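Long-range contacts in 361aa long hypothetical D-aminopeptidase (Pyrococcus horikoshii, PDB 2DRH), which is of unproven function but probably acts as an aminopeptidase: residues V29-L34 / G51-L56; L6-G11 / T216-P221; F72-Y77 / G271-G276; K197-G202 / T246-T251; D138-D143 / D337-Y342. All blocks are in the same frame, centred on the assembly; numbering follows the deposited sequence.

Contact 1 of 5, residues V29-L34 / G51-L56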
# COMPACT_ATOMS: atom_id res chain seq x y z
N VAL A 29 -2.57 -30.13 7.09
CA VAL A 29 -2.11 -30.08 5.70
C VAL A 29 -2.44 -31.37 4.94
O VAL A 29 -2.19 -32.47 5.43
CB VAL A 29 -0.58 -29.87 5.61
CG1 VAL A 29 -0.14 -29.83 4.16
CG2 VAL A 29 -0.18 -28.58 6.31
N GLY A 30 -3.00 -31.21 3.74
CA GLY A 30 -3.36 -32.35 2.92
C GLY A 30 -2.83 -32.18 1.50
O GLY A 30 -2.77 -31.05 1.00
N HIS A 31 -2.46 -33.28 0.86
CA HIS A 31 -1.92 -33.26 -0.50
C HIS A 31 -2.65 -34.17 -1.48
O HIS A 31 -3.28 -35.16 -1.10
CB HIS A 31 -0.46 -33.73 -0.53
CG HIS A 31 0.48 -32.90 0.27
ND1 HIS A 31 0.64 -31.54 0.07
CD2 HIS A 31 1.41 -33.25 1.19
CE1 HIS A 31 1.62 -31.10 0.83
NE2 HIS A 31 2.11 -32.12 1.52
N VAL A 32 -2.51 -33.84 -2.76
CA VAL A 32 -3.03 -34.62 -3.87
C VAL A 32 -1.92 -34.47 -4.90
O VAL A 32 -1.63 -33.36 -5.35
CB VAL A 32 -4.37 -34.08 -4.41
CG1 VAL A 32 -4.69 -34.73 -5.76
CG2 VAL A 32 -5.48 -34.41 -3.42
N THR A 33 -1.29 -35.59 -5.24
CA THR A 33 -0.16 -35.61 -6.17
C THR A 33 -0.55 -36.21 -7.51
O THR A 33 -1.15 -37.28 -7.56
CB THR A 33 1.02 -36.40 -5.57
OG1 THR A 33 1.34 -35.87 -4.28
CG2 THR A 33 2.25 -36.31 -6.47
N LEU A 34 -0.19 -35.52 -8.59
CA LEU A 34 -0.52 -35.98 -9.94
C LEU A 34 0.71 -36.18 -10.81
O LEU A 34 1.33 -35.22 -11.28
CB LEU A 34 -1.45 -34.97 -10.61
CG LEU A 34 -2.71 -34.69 -9.79
CD1 LEU A 34 -3.49 -33.54 -10.40
CD2 LEU A 34 -3.54 -35.98 -9.71
N GLY A 51 -0.19 -30.80 -8.88
CA GLY A 51 -0.97 -31.24 -7.75
C GLY A 51 -1.63 -30.11 -6.99
O GLY A 51 -1.65 -28.97 -7.45
N VAL A 52 -2.15 -30.43 -5.81
CA VAL A 52 -2.83 -29.47 -4.96
C VAL A 52 -2.48 -29.71 -3.50
O VAL A 52 -2.37 -30.85 -3.05
CB VAL A 52 -4.37 -29.60 -5.12
CG1 VAL A 52 -5.09 -28.66 -4.15
CG2 VAL A 52 -4.77 -29.28 -6.55
N THR A 53 -2.31 -28.62 -2.75
CA THR A 53 -2.00 -28.70 -1.33
C THR A 53 -2.97 -27.79 -0.59
O THR A 53 -3.16 -26.63 -0.96
CB THR A 53 -0.56 -28.25 -1.03
OG1 THR A 53 0.37 -29.14 -1.65
CG2 THR A 53 -0.31 -28.22 0.47
N ALA A 54 -3.59 -28.33 0.45
CA ALA A 54 -4.55 -27.58 1.24
C ALA A 54 -4.07 -27.35 2.67
O ALA A 54 -3.54 -28.26 3.30
CB ALA A 54 -5.89 -28.31 1.26
N ILE A 55 -4.23 -26.12 3.16
CA ILE A 55 -3.83 -25.79 4.52
C ILE A 55 -5.07 -25.27 5.24
O ILE A 55 -5.68 -24.28 4.81
CB ILE A 55 -2.72 -24.70 4.58
CG1 ILE A 55 -1.47 -25.14 3.82
CG2 ILE A 55 -2.34 -24.43 6.04
CD1 ILE A 55 -1.42 -24.66 2.37
N LEU A 56 -5.45 -25.95 6.32
CA LEU A 56 -6.61 -25.56 7.11
C LEU A 56 -6.13 -24.84 8.36
O LEU A 56 -5.30 -25.36 9.10
CB LEU A 56 -7.41 -26.80 7.53
CG LEU A 56 -8.16 -27.60 6.45
CD1 LEU A 56 -7.25 -27.93 5.28
CD2 LEU A 56 -8.72 -28.87 7.09

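Contact 2 of 5, residues L6-G11 / T216-P221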
# COMPACT_ATOMS: atom_id res chain seq x y z
N LEU A 6 20.32 -33.76 9.96
CA LEU A 6 21.58 -33.67 9.24
C LEU A 6 22.59 -32.82 10.00
O LEU A 6 23.70 -32.58 9.54
CB LEU A 6 21.37 -33.06 7.85
CG LEU A 6 20.70 -33.93 6.79
CD1 LEU A 6 20.69 -33.18 5.47
CD2 LEU A 6 21.44 -35.24 6.65
N GLY A 7 22.19 -32.36 11.18
CA GLY A 7 23.08 -31.55 11.99
C GLY A 7 23.14 -30.10 11.56
O GLY A 7 23.83 -29.30 12.19
N ILE A 8 22.43 -29.75 10.49
CA ILE A 8 22.43 -28.38 10.00
C ILE A 8 21.58 -27.52 10.94
O ILE A 8 20.39 -27.74 11.10
CB ILE A 8 21.85 -28.29 8.57
CG1 ILE A 8 22.73 -29.10 7.62
CG2 ILE A 8 21.78 -26.83 8.13
CD1 ILE A 8 22.21 -29.17 6.20
N LYS A 9 22.23 -26.53 11.56
CA LYS A 9 21.55 -25.65 12.49
C LYS A 9 21.19 -24.32 11.84
O LYS A 9 22.05 -23.65 11.26
CB LYS A 9 22.46 -25.36 13.69
CG LYS A 9 23.00 -26.60 14.42
CD LYS A 9 24.21 -26.23 15.28
CE LYS A 9 24.70 -27.40 16.11
NZ LYS A 9 23.75 -27.74 17.20
N ILE A 10 19.92 -23.95 11.93
CA ILE A 10 19.45 -22.69 11.37
C ILE A 10 18.69 -21.95 12.46
O ILE A 10 17.72 -22.47 13.01
CB ILE A 10 18.52 -22.92 10.15
CG1 ILE A 10 19.35 -23.43 8.97
CG2 ILE A 10 17.81 -21.62 9.78
CD1 ILE A 10 18.53 -23.77 7.75
N GLY A 11 19.15 -20.74 12.77
CA GLY A 11 18.50 -19.95 13.80
C GLY A 11 18.96 -20.33 15.20
O GLY A 11 19.88 -21.13 15.36
N THR A 216 22.07 -20.78 -0.77
CA THR A 216 22.84 -20.51 0.44
C THR A 216 22.22 -21.32 1.58
O THR A 216 21.05 -21.14 1.91
CB THR A 216 22.77 -19.02 0.79
OG1 THR A 216 23.10 -18.26 -0.38
CG2 THR A 216 23.75 -18.69 1.91
N ILE A 217 23.01 -22.22 2.17
CA ILE A 217 22.50 -23.05 3.26
C ILE A 217 23.26 -22.80 4.54
O ILE A 217 24.42 -23.17 4.67
CB ILE A 217 22.57 -24.56 2.91
CG1 ILE A 217 21.73 -24.85 1.67
CG2 ILE A 217 22.06 -25.39 4.09
CD1 ILE A 217 21.68 -26.32 1.28
N ALA A 218 22.59 -22.16 5.49
CA ALA A 218 23.20 -21.84 6.77
C ALA A 218 24.47 -21.03 6.53
O ALA A 218 25.49 -21.24 7.18
CB ALA A 218 23.53 -23.12 7.55
N GLY A 219 24.40 -20.11 5.57
CA GLY A 219 25.53 -19.26 5.25
C GLY A 219 26.54 -19.79 4.25
O GLY A 219 27.35 -19.03 3.72
N VAL A 220 26.49 -21.09 3.98
CA VAL A 220 27.42 -21.72 3.05
C VAL A 220 26.90 -21.66 1.61
O VAL A 220 25.78 -22.07 1.33
CB VAL A 220 27.65 -23.20 3.44
CG1 VAL A 220 28.67 -23.83 2.50
CG2 VAL A 220 28.12 -23.29 4.89
N PRO A 221 27.73 -21.14 0.68
CA PRO A 221 27.32 -21.04 -0.73
C PRO A 221 27.24 -22.40 -1.42
O PRO A 221 27.97 -22.68 -2.38
CB PRO A 221 28.39 -20.13 -1.33
CG PRO A 221 29.60 -20.44 -0.51
CD PRO A 221 29.04 -20.51 0.90

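Contact 3 of 5, residues F72-Y77 / G271-G276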
# COMPACT_ATOMS: atom_id res chain seq x y z
N PHE A 72 1.94 -10.31 2.65
CA PHE A 72 2.88 -9.40 2.02
C PHE A 72 3.32 -9.90 0.65
O PHE A 72 3.74 -11.05 0.50
CB PHE A 72 4.12 -9.21 2.89
CG PHE A 72 5.21 -8.42 2.22
CD1 PHE A 72 5.01 -7.08 1.88
CD2 PHE A 72 6.44 -9.02 1.94
CE1 PHE A 72 6.02 -6.36 1.25
CE2 PHE A 72 7.46 -8.30 1.31
CZ PHE A 72 7.25 -6.97 0.97
N VAL A 73 3.22 -9.04 -0.34
CA VAL A 73 3.66 -9.41 -1.68
C VAL A 73 5.05 -8.83 -1.84
O VAL A 73 5.21 -7.61 -1.89
CB VAL A 73 2.74 -8.81 -2.76
CG1 VAL A 73 3.24 -9.23 -4.15
CG2 VAL A 73 1.31 -9.29 -2.55
N MET A 74 6.07 -9.69 -1.89
CA MET A 74 7.44 -9.22 -2.08
C MET A 74 7.58 -8.88 -3.56
O MET A 74 8.08 -7.82 -3.93
CB MET A 74 8.45 -10.30 -1.68
CG MET A 74 9.90 -9.93 -2.01
SD MET A 74 10.49 -8.42 -1.22
CE MET A 74 12.23 -8.68 -1.29
N ASN A 75 7.14 -9.79 -4.42
CA ASN A 75 7.18 -9.57 -5.86
C ASN A 75 5.89 -10.14 -6.44
O ASN A 75 5.64 -11.34 -6.37
CB ASN A 75 8.39 -10.23 -6.51
CG ASN A 75 8.55 -9.83 -7.98
OD1 ASN A 75 8.44 -8.66 -8.33
ND2 ASN A 75 8.81 -10.81 -8.84
N GLY A 76 5.08 -9.24 -6.99
CA GLY A 76 3.79 -9.61 -7.56
C GLY A 76 3.71 -10.28 -8.92
O GLY A 76 2.70 -10.15 -9.59
N TYR A 77 4.75 -10.99 -9.34
CA TYR A 77 4.65 -11.69 -10.63
C TYR A 77 3.99 -12.99 -10.21
O TYR A 77 4.56 -14.07 -10.32
CB TYR A 77 6.04 -11.96 -11.21
CG TYR A 77 5.99 -12.23 -12.69
CD1 TYR A 77 5.43 -13.39 -13.20
CD2 TYR A 77 6.49 -11.29 -13.59
CE1 TYR A 77 5.35 -13.62 -14.57
CE2 TYR A 77 6.42 -11.50 -14.97
CZ TYR A 77 5.85 -12.67 -15.45
OH TYR A 77 5.80 -12.89 -16.81
N GLY A 271 17.38 -16.18 -2.00
CA GLY A 271 16.21 -15.69 -2.72
C GLY A 271 16.32 -14.19 -2.95
O GLY A 271 16.30 -13.40 -2.00
N TYR A 272 16.43 -13.79 -4.22
CA TYR A 272 16.57 -12.39 -4.60
C TYR A 272 15.32 -11.78 -5.24
O TYR A 272 15.33 -10.60 -5.62
CB TYR A 272 17.75 -12.23 -5.57
CG TYR A 272 19.09 -12.63 -4.99
CD1 TYR A 272 19.51 -13.96 -5.01
CD2 TYR A 272 19.92 -11.69 -4.39
CE1 TYR A 272 20.72 -14.34 -4.45
CE2 TYR A 272 21.14 -12.06 -3.82
CZ TYR A 272 21.53 -13.39 -3.85
OH TYR A 272 22.73 -13.76 -3.27
N ALA A 273 14.25 -12.57 -5.35
CA ALA A 273 13.00 -12.10 -5.94
C ALA A 273 13.23 -11.53 -7.34
O ALA A 273 12.99 -10.35 -7.60
CB ALA A 273 12.35 -11.05 -5.04
N TYR A 274 13.72 -12.37 -8.25
CA TYR A 274 13.95 -11.92 -9.62
C TYR A 274 12.63 -11.42 -10.21
O TYR A 274 11.55 -11.65 -9.64
CB TYR A 274 14.51 -13.06 -10.48
CG TYR A 274 15.89 -13.51 -10.04
CD1 TYR A 274 16.90 -12.58 -9.81
CD2 TYR A 274 16.18 -14.86 -9.88
CE1 TYR A 274 18.18 -12.98 -9.42
CE2 TYR A 274 17.46 -15.28 -9.48
CZ TYR A 274 18.45 -14.34 -9.26
OH TYR A 274 19.70 -14.75 -8.89
N ASN A 275 12.72 -10.74 -11.35
CA ASN A 275 11.54 -10.19 -11.98
C ASN A 275 10.32 -11.10 -12.11
O ASN A 275 9.21 -10.68 -11.78
CB ASN A 275 11.88 -9.66 -13.37
CG ASN A 275 10.67 -9.10 -14.06
OD1 ASN A 275 10.12 -8.07 -13.63
ND2 ASN A 275 10.22 -9.76 -15.12
N GLY A 276 10.52 -12.31 -12.61
CA GLY A 276 9.41 -13.22 -12.79
C GLY A 276 9.10 -14.14 -11.61
O GLY A 276 8.34 -15.10 -11.76

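Contact 4 of 5, residues K197-G202 / T246-T251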
# COMPACT_ATOMS: atom_id res chain seq x y z
N LYS A 197 5.52 -16.96 28.42
CA LYS A 197 4.55 -17.76 27.68
C LYS A 197 5.16 -18.35 26.41
O LYS A 197 5.91 -17.68 25.70
CB LYS A 197 3.32 -16.91 27.32
CG LYS A 197 2.59 -16.36 28.53
CD LYS A 197 2.17 -17.49 29.47
CE LYS A 197 1.59 -16.95 30.77
NZ LYS A 197 1.25 -18.05 31.72
N LYS A 198 4.83 -19.60 26.14
CA LYS A 198 5.35 -20.27 24.96
C LYS A 198 4.42 -20.07 23.78
O LYS A 198 3.20 -20.20 23.90
CB LYS A 198 5.53 -21.76 25.22
CG LYS A 198 6.64 -22.10 26.21
CD LYS A 198 6.73 -23.61 26.43
CE LYS A 198 7.86 -23.98 27.38
NZ LYS A 198 9.19 -23.54 26.85
N TYR A 199 5.01 -19.73 22.63
CA TYR A 199 4.24 -19.54 21.41
C TYR A 199 4.97 -20.28 20.30
O TYR A 199 6.20 -20.33 20.28
CB TYR A 199 4.12 -18.06 21.06
CG TYR A 199 3.33 -17.22 22.04
CD1 TYR A 199 1.95 -17.39 22.18
CD2 TYR A 199 3.96 -16.26 22.83
CE1 TYR A 199 1.22 -16.61 23.07
CE2 TYR A 199 3.24 -15.48 23.73
CZ TYR A 199 1.87 -15.65 23.84
OH TYR A 199 1.15 -14.86 24.71
N THR A 200 4.21 -20.84 19.37
CA THR A 200 4.79 -21.57 18.25
C THR A 200 4.60 -20.82 16.94
O THR A 200 3.54 -20.22 16.70
CB THR A 200 4.14 -22.95 18.11
OG1 THR A 200 4.25 -23.67 19.35
CG2 THR A 200 4.81 -23.74 17.00
N VAL A 201 5.63 -20.85 16.10
CA VAL A 201 5.58 -20.22 14.78
C VAL A 201 5.92 -21.31 13.77
O VAL A 201 7.04 -21.82 13.77
CB VAL A 201 6.61 -19.09 14.63
CG1 VAL A 201 6.65 -18.62 13.16
CG2 VAL A 201 6.24 -17.92 15.54
N GLY A 202 4.96 -21.68 12.94
CA GLY A 202 5.20 -22.70 11.94
C GLY A 202 5.22 -22.15 10.52
O GLY A 202 4.64 -21.10 10.24
N THR A 246 0.74 -19.18 13.49
CA THR A 246 1.19 -18.97 14.86
C THR A 246 0.00 -19.00 15.82
O THR A 246 -1.13 -18.73 15.42
CB THR A 246 1.91 -17.62 15.05
OG1 THR A 246 2.36 -17.50 16.41
CG2 THR A 246 0.98 -16.45 14.73
N ASP A 247 0.27 -19.35 17.07
CA ASP A 247 -0.78 -19.40 18.08
C ASP A 247 -0.68 -18.15 18.96
O ASP A 247 -1.35 -18.04 19.99
CB ASP A 247 -0.67 -20.68 18.91
CG ASP A 247 0.65 -20.79 19.67
OD1 ASP A 247 1.64 -20.13 19.29
OD2 ASP A 247 0.69 -21.55 20.66
N ALA A 248 0.16 -17.21 18.55
CA ALA A 248 0.32 -15.97 19.29
C ALA A 248 -0.80 -15.00 18.91
O ALA A 248 -1.13 -14.87 17.74
CB ALA A 248 1.69 -15.35 18.97
N PRO A 249 -1.41 -14.34 19.90
CA PRO A 249 -2.49 -13.39 19.62
C PRO A 249 -1.94 -12.14 18.92
O PRO A 249 -1.08 -11.45 19.46
CB PRO A 249 -3.05 -13.08 21.01
CG PRO A 249 -1.85 -13.19 21.88
CD PRO A 249 -1.18 -14.45 21.36
N LEU A 250 -2.44 -11.88 17.72
CA LEU A 250 -1.99 -10.73 16.92
C LEU A 250 -3.11 -10.19 16.04
O LEU A 250 -3.88 -10.95 15.46
CB LEU A 250 -0.83 -11.15 16.02
CG LEU A 250 0.43 -11.75 16.64
CD1 LEU A 250 1.22 -12.48 15.56
CD2 LEU A 250 1.27 -10.66 17.29
N THR A 251 -3.19 -8.86 15.93
CA THR A 251 -4.20 -8.23 15.10
C THR A 251 -3.81 -8.36 13.63
O THR A 251 -2.71 -8.83 13.31
CB THR A 251 -4.33 -6.74 15.44
OG1 THR A 251 -3.15 -6.04 15.00
CG2 THR A 251 -4.48 -6.56 16.97
O HOH W 1 2.73 -22.74 21.71

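Contact 5 of 5, residues D138-D143 / D337-Y342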
# COMPACT_ATOMS: atom_id res chain seq x y z
N ASP A 138 4.81 -24.59 -12.58
CA ASP A 138 5.58 -25.83 -12.70
C ASP A 138 5.83 -26.24 -14.15
O ASP A 138 6.17 -27.39 -14.44
CB ASP A 138 4.88 -26.98 -11.95
CG ASP A 138 3.39 -27.05 -12.25
OD1 ASP A 138 2.95 -26.50 -13.28
OD2 ASP A 138 2.65 -27.68 -11.45
N SER A 139 5.69 -25.29 -15.08
CA SER A 139 5.86 -25.58 -16.50
C SER A 139 7.13 -26.32 -16.91
O SER A 139 7.11 -27.10 -17.86
CB SER A 139 5.76 -24.29 -17.31
OG SER A 139 6.84 -23.43 -17.00
N TYR A 140 8.24 -26.10 -16.21
CA TYR A 140 9.48 -26.78 -16.58
C TYR A 140 9.32 -28.30 -16.60
O TYR A 140 9.86 -28.98 -17.47
CB TYR A 140 10.62 -26.40 -15.64
CG TYR A 140 11.97 -26.87 -16.14
CD1 TYR A 140 12.57 -26.28 -17.26
CD2 TYR A 140 12.64 -27.92 -15.52
CE1 TYR A 140 13.79 -26.73 -17.75
CE2 TYR A 140 13.86 -28.39 -16.00
CZ TYR A 140 14.44 -27.79 -17.12
OH TYR A 140 15.65 -28.24 -17.59
N LEU A 141 8.56 -28.83 -15.64
CA LEU A 141 8.35 -30.27 -15.57
C LEU A 141 6.91 -30.67 -15.88
O LEU A 141 6.64 -31.81 -16.24
CB LEU A 141 8.72 -30.79 -14.18
CG LEU A 141 10.19 -30.69 -13.74
CD1 LEU A 141 10.33 -31.11 -12.28
CD2 LEU A 141 11.05 -31.57 -14.63
N ASN A 142 5.99 -29.73 -15.77
CA ASN A 142 4.58 -30.05 -15.99
C ASN A 142 3.91 -29.46 -17.22
O ASN A 142 4.25 -28.37 -17.67
CB ASN A 142 3.77 -29.65 -14.74
CG ASN A 142 2.29 -29.92 -14.90
OD1 ASN A 142 1.88 -31.04 -15.22
ND2 ASN A 142 1.47 -28.90 -14.66
N ASP A 143 2.95 -30.22 -17.76
CA ASP A 143 2.17 -29.77 -18.90
C ASP A 143 1.14 -28.84 -18.28
O ASP A 143 -0.02 -29.21 -18.07
CB ASP A 143 1.46 -30.95 -19.58
CG ASP A 143 0.37 -30.49 -20.54
OD1 ASP A 143 0.62 -29.54 -21.32
OD2 ASP A 143 -0.74 -31.08 -20.53
N ASP A 337 9.17 -33.07 -22.03
CA ASP A 337 10.36 -32.94 -22.87
C ASP A 337 11.60 -33.50 -22.19
O ASP A 337 12.71 -32.98 -22.37
CB ASP A 337 10.61 -31.47 -23.25
CG ASP A 337 9.54 -30.93 -24.17
OD1 ASP A 337 9.04 -31.70 -25.02
OD2 ASP A 337 9.19 -29.74 -24.04
N ASN A 338 11.42 -34.57 -21.43
CA ASN A 338 12.53 -35.21 -20.74
C ASN A 338 13.32 -34.27 -19.83
O ASN A 338 14.47 -34.56 -19.48
CB ASN A 338 13.47 -35.86 -21.75
CG ASN A 338 12.79 -36.94 -22.57
OD1 ASN A 338 12.23 -37.89 -22.01
ND2 ASN A 338 12.83 -36.80 -23.89
N HIS A 339 12.71 -33.15 -19.46
CA HIS A 339 13.37 -32.21 -18.56
C HIS A 339 13.54 -32.93 -17.21
O HIS A 339 12.68 -33.72 -16.82
CB HIS A 339 12.49 -30.97 -18.37
CG HIS A 339 12.54 -30.01 -19.52
ND1 HIS A 339 11.71 -28.92 -19.61
CD2 HIS A 339 13.36 -29.95 -20.60
CE1 HIS A 339 12.00 -28.23 -20.70
NE2 HIS A 339 13.00 -28.83 -21.31
N VAL A 340 14.65 -32.68 -16.52
CA VAL A 340 14.86 -33.32 -15.23
C VAL A 340 15.52 -32.42 -14.19
O VAL A 340 16.40 -31.62 -14.50
CB VAL A 340 15.72 -34.61 -15.36
CG1 VAL A 340 15.08 -35.57 -16.35
CG2 VAL A 340 17.13 -34.25 -15.80
N ARG A 341 15.06 -32.56 -12.95
CA ARG A 341 15.58 -31.81 -11.81
C ARG A 341 15.97 -32.87 -10.78
O ARG A 341 15.13 -33.69 -10.39
CB ARG A 341 14.51 -30.89 -11.19
CG ARG A 341 14.06 -29.73 -12.06
CD ARG A 341 15.21 -28.81 -12.45
NE ARG A 341 14.71 -27.48 -12.82
CZ ARG A 341 15.40 -26.58 -13.52
NH1 ARG A 341 16.62 -26.85 -13.94
NH2 ARG A 341 14.85 -25.40 -13.79
N TYR A 342 17.23 -32.84 -10.36
CA TYR A 342 17.72 -33.81 -9.39
C TYR A 342 17.63 -33.28 -7.98
O TYR A 342 17.83 -32.10 -7.74
CB TYR A 342 19.17 -34.19 -9.70
CG TYR A 342 19.35 -34.86 -11.03
CD1 TYR A 342 19.45 -34.12 -12.21
CD2 TYR A 342 19.42 -36.25 -11.12
CE1 TYR A 342 19.61 -34.75 -13.44
CE2 TYR A 342 19.58 -36.89 -12.35
CZ TYR A 342 19.67 -36.13 -13.50
OH TYR A 342 19.82 -36.77 -14.71
O HOH W 2 16.68 -30.84 -16.99

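Contact 1 of 5, residues V29-L34 / G51-L56
Strands 29-34 and 51-56 run antiparallel, their axes 4.8 Å apart at closest approach and their directions 170° from each other, and form a beta hairpin at one edge of a four-stranded mixed sheet. Gly30 pairs with Ala54 and Val32 with Val52 as hydrogen-bonded pairs, while Val29-Ile55, His31-Thr53 and Thr33-Gly51 are non-hydrogen-bonded. The straightest of the four backbone bonds joins Ala54 N to Gly30 O at 2.9 Å and 171°; Val32 N meets Val52 O nearly along the C=O axis, but with a more bent N-H (139°). On the face of Val29, His31, Thr53 and Ile55, the imidazole and the threonine side chain lie alongside each other. His31 ND1 is hydrogen-bonded to Thr53 OG1 at 3.0 Å, at the ring edge, and Thr53 CG2 is 3.5 Å from the same nitrogen. Thr53 OG1 has a second partner in the backbone N of Ala172, and His31 NE2 bonds to Glu166 O. Val29 CG1 rests 4.0 Å from Thr53 CG2. On the other face, with Val52 and Ala54, Val32 packs against helix 151-160. Both imidazole nitrogens are hydrogen-bonded, which is likely to fix the ring's rotation, and the polar pair is satisfied on a face that it shares with Val29 and Ile55.

Contact 2 of 5, residues L6-G11 / T216-P221
No hydrogen bond joins these two loops; apolar contacts converge on the methyl group of Ala218. Ile8 CG2, anti to the backbone N, approaches Ala218 CB to 4.1 Å and Ile217 CG2 to 4.3 Å, so one methyl branch of Ile8 touches two successive residues of the other loop. From the next apolar residue along, Ile10 reaches Ala218 CB with CG1 at 4.4 Å. Lys9 contributes its backbone between the two isoleucines: its carbonyl O lies 4.0 Å from Ala218 CB, while its CB is directed away from the other loop.

Within the second loop, residues 217-220 form a type I' beta turn with Ala218 and Gly219 at the corner. The turn is closed in both directions, Val220 N donating to Ile217 O at 3.0 Å and Ile217 N to Val220 O at 2.9 Å. Ala218 takes up a left-handed backbone conformation, which presents its methyl group to the N-terminal loop.

Ile10 O is hydrogen-bonded to Arg190 of strand 184-193. Helix 309-328 lies against both partners, Ile10 meeting Glu320 and Glu321 and Ile217 meeting Ile324. Helix 346-355 packs against Ile217 through Leu349 and against Ala218 through Met353, so the tight turn joins the N-terminal loop to two helices.

Contact 3 of 5, residues F72-Y77 / G271-G276
Asn75 ND2 is the best-held polar atom, gripped by two hydrogen bonds, one to Asn275 O and a second to Ser277 O. Asn75 belongs to a classic beta bulge, in which it and Met74 both face Asp279 of strand 278-285 as the chain turns a corner. The bond from Asn75 ND2 to Asn275 O is 3.0 Å long and nearly straight at 166°; the acceptor lies in the amide plane of Asn75, but the donor stands above the carbonyl plane. Tyr274 O is equally near ND2, though at an angle too poor for a bond. With CG anti to the backbone N, the Asn75 amide extends into the loop 271-276, and its OD1 takes a hydrogen bond from Arg257 of the second subunit. The same arginine reaches Asn275 OD1, so both amides are tied to one guanidinium across the subunit boundary, which is likely to hold them fixed. Within the bulge, Met74 CG packs on Ala273 CB at 4.1 Å. Beyond it, a third subunit places Leu89 against Tyr77 and Asn275. The Tyr77 ring and the Asn275 amide cross obliquely, their planes 75° apart. One face of the phenol ring is covered by Gly276, whose CA makes a CH-pi contact 3.8 Å from the centroid of the Tyr77 ring.

Contact 4 of 5, residues K197-G202 / T246-T251
An ST turn at the end of strand 240-246 anchors the loop leading to helix 252-268 against the neighbouring strand 198-207. Thr246 OG1, anti to the backbone N, accepts from Ala248 N within the turn and donates to Thr200 O across the contact at 3.0 Å, so the hydroxyl is used in both directions. Asp247 N adds a weak bond to the same carbonyl. Thr246 also pairs with Val201 as a non-hydrogen-bonded antiparallel bridge.

Asp247 turns its carboxylate back to the strand: CG sits in the crowded position between the backbone N and carbonyl carbon (chi1 62°), and OD1 receives Thr200 N at 2.7 Å and 160°. Its other oxygen, OD2, accepts from a water at 2.6 Å that is also hydrogen-bonded to Thr200 OG1. An alanine in place of Asp247 would remove both carboxylate bonds and would probably loosen the loop's hold on the strand and displace this water.

Tyr199 completes the contact. Ala248 CB lies over one face of its ring, 4.2 Å from the centroid in a CH-pi contact, and Pro249 CD comes within 3.7 Å of Tyr199 CE1, with the two side chains crossing at about a right angle. Val297 of a fourth subunit packs on both Tyr199 and Pro249. The bond from the backbone N two residues on to Thr246 OG1 defines the ST turn, here where strand 240-246 gives way to the loop.

Contact 5 of 5, residues D138-D143 / D337-Y342
Stacking dominates, with the Tyr140 ring held between two flat groups of segment 337-342. On one face lies the His339 imidazole in an offset stack, the centroids of the Tyr140 and His339 rings 4.2 Å apart and the planes at 12°. Over the opposite face, the Arg341 guanidinium lies flat in a cation-pi contact, its CZ 3.9 Å from the Tyr140 ring centroid with the planes 23° apart. The nearest approach on this side is 3.4 Å, from Arg341 NE to Tyr140 CE2. Tyr140 reaches this slot with CG anti to its backbone N (chi1 -169°), while the arginine chain bends at chi2 to turn its flat end over the ring.

Val340 and Arg341 form the short strand 340-341, which pairs antiparallel with strand 333-334, so the stacked trio fastens this two-stranded sheet to the loop after strand 132-136.

Hydrogen bonds fix the flanking groups. His339 ND1 donates to Tyr140 O at 2.8 Å, meeting a lone pair within the carbonyl plane, and Arg341 NH1, NH2 and NE bond to Gly231 O, Gly233 O and Ser177 OG. A water 2.9 Å from Tyr140 OH accepts from Val340 N. A leucine in place of Tyr140 would lose both stacks and the hydroxyl's link to the water, and would probably leave the imidazole and guanidinium without the flat surface they pack on.

Among the apolar contacts, Leu141 CD1 touches Arg341 CG at 4.0 Å, and Leu141 CD2 lies 4.1 Å from His339 CB.

Overall arrangement
The five contacts are dispersed through the chain without touching. Contacts 3 and 4 reach the same large mixed sheet at places whose centres are 27 Å apart, whereas contact 1 belongs to the separate four-stranded sheet. Contacts 1 and 5 approach to about 5 Å between nearest atoms, and Thr50, in the strand of contact 1, bonds to Asp138 of contact 5. Contacts 2 and 3 come equally near, about 5 Å, and both meet the second subunit. Contacts 4 and 5 are the most widely separated, their centres 38 Å apart on opposite sides of the chain's centre. In sequence, contact 2 crosses contacts 3, 4 and 5, tying the N-terminal loop to later parts of the chain.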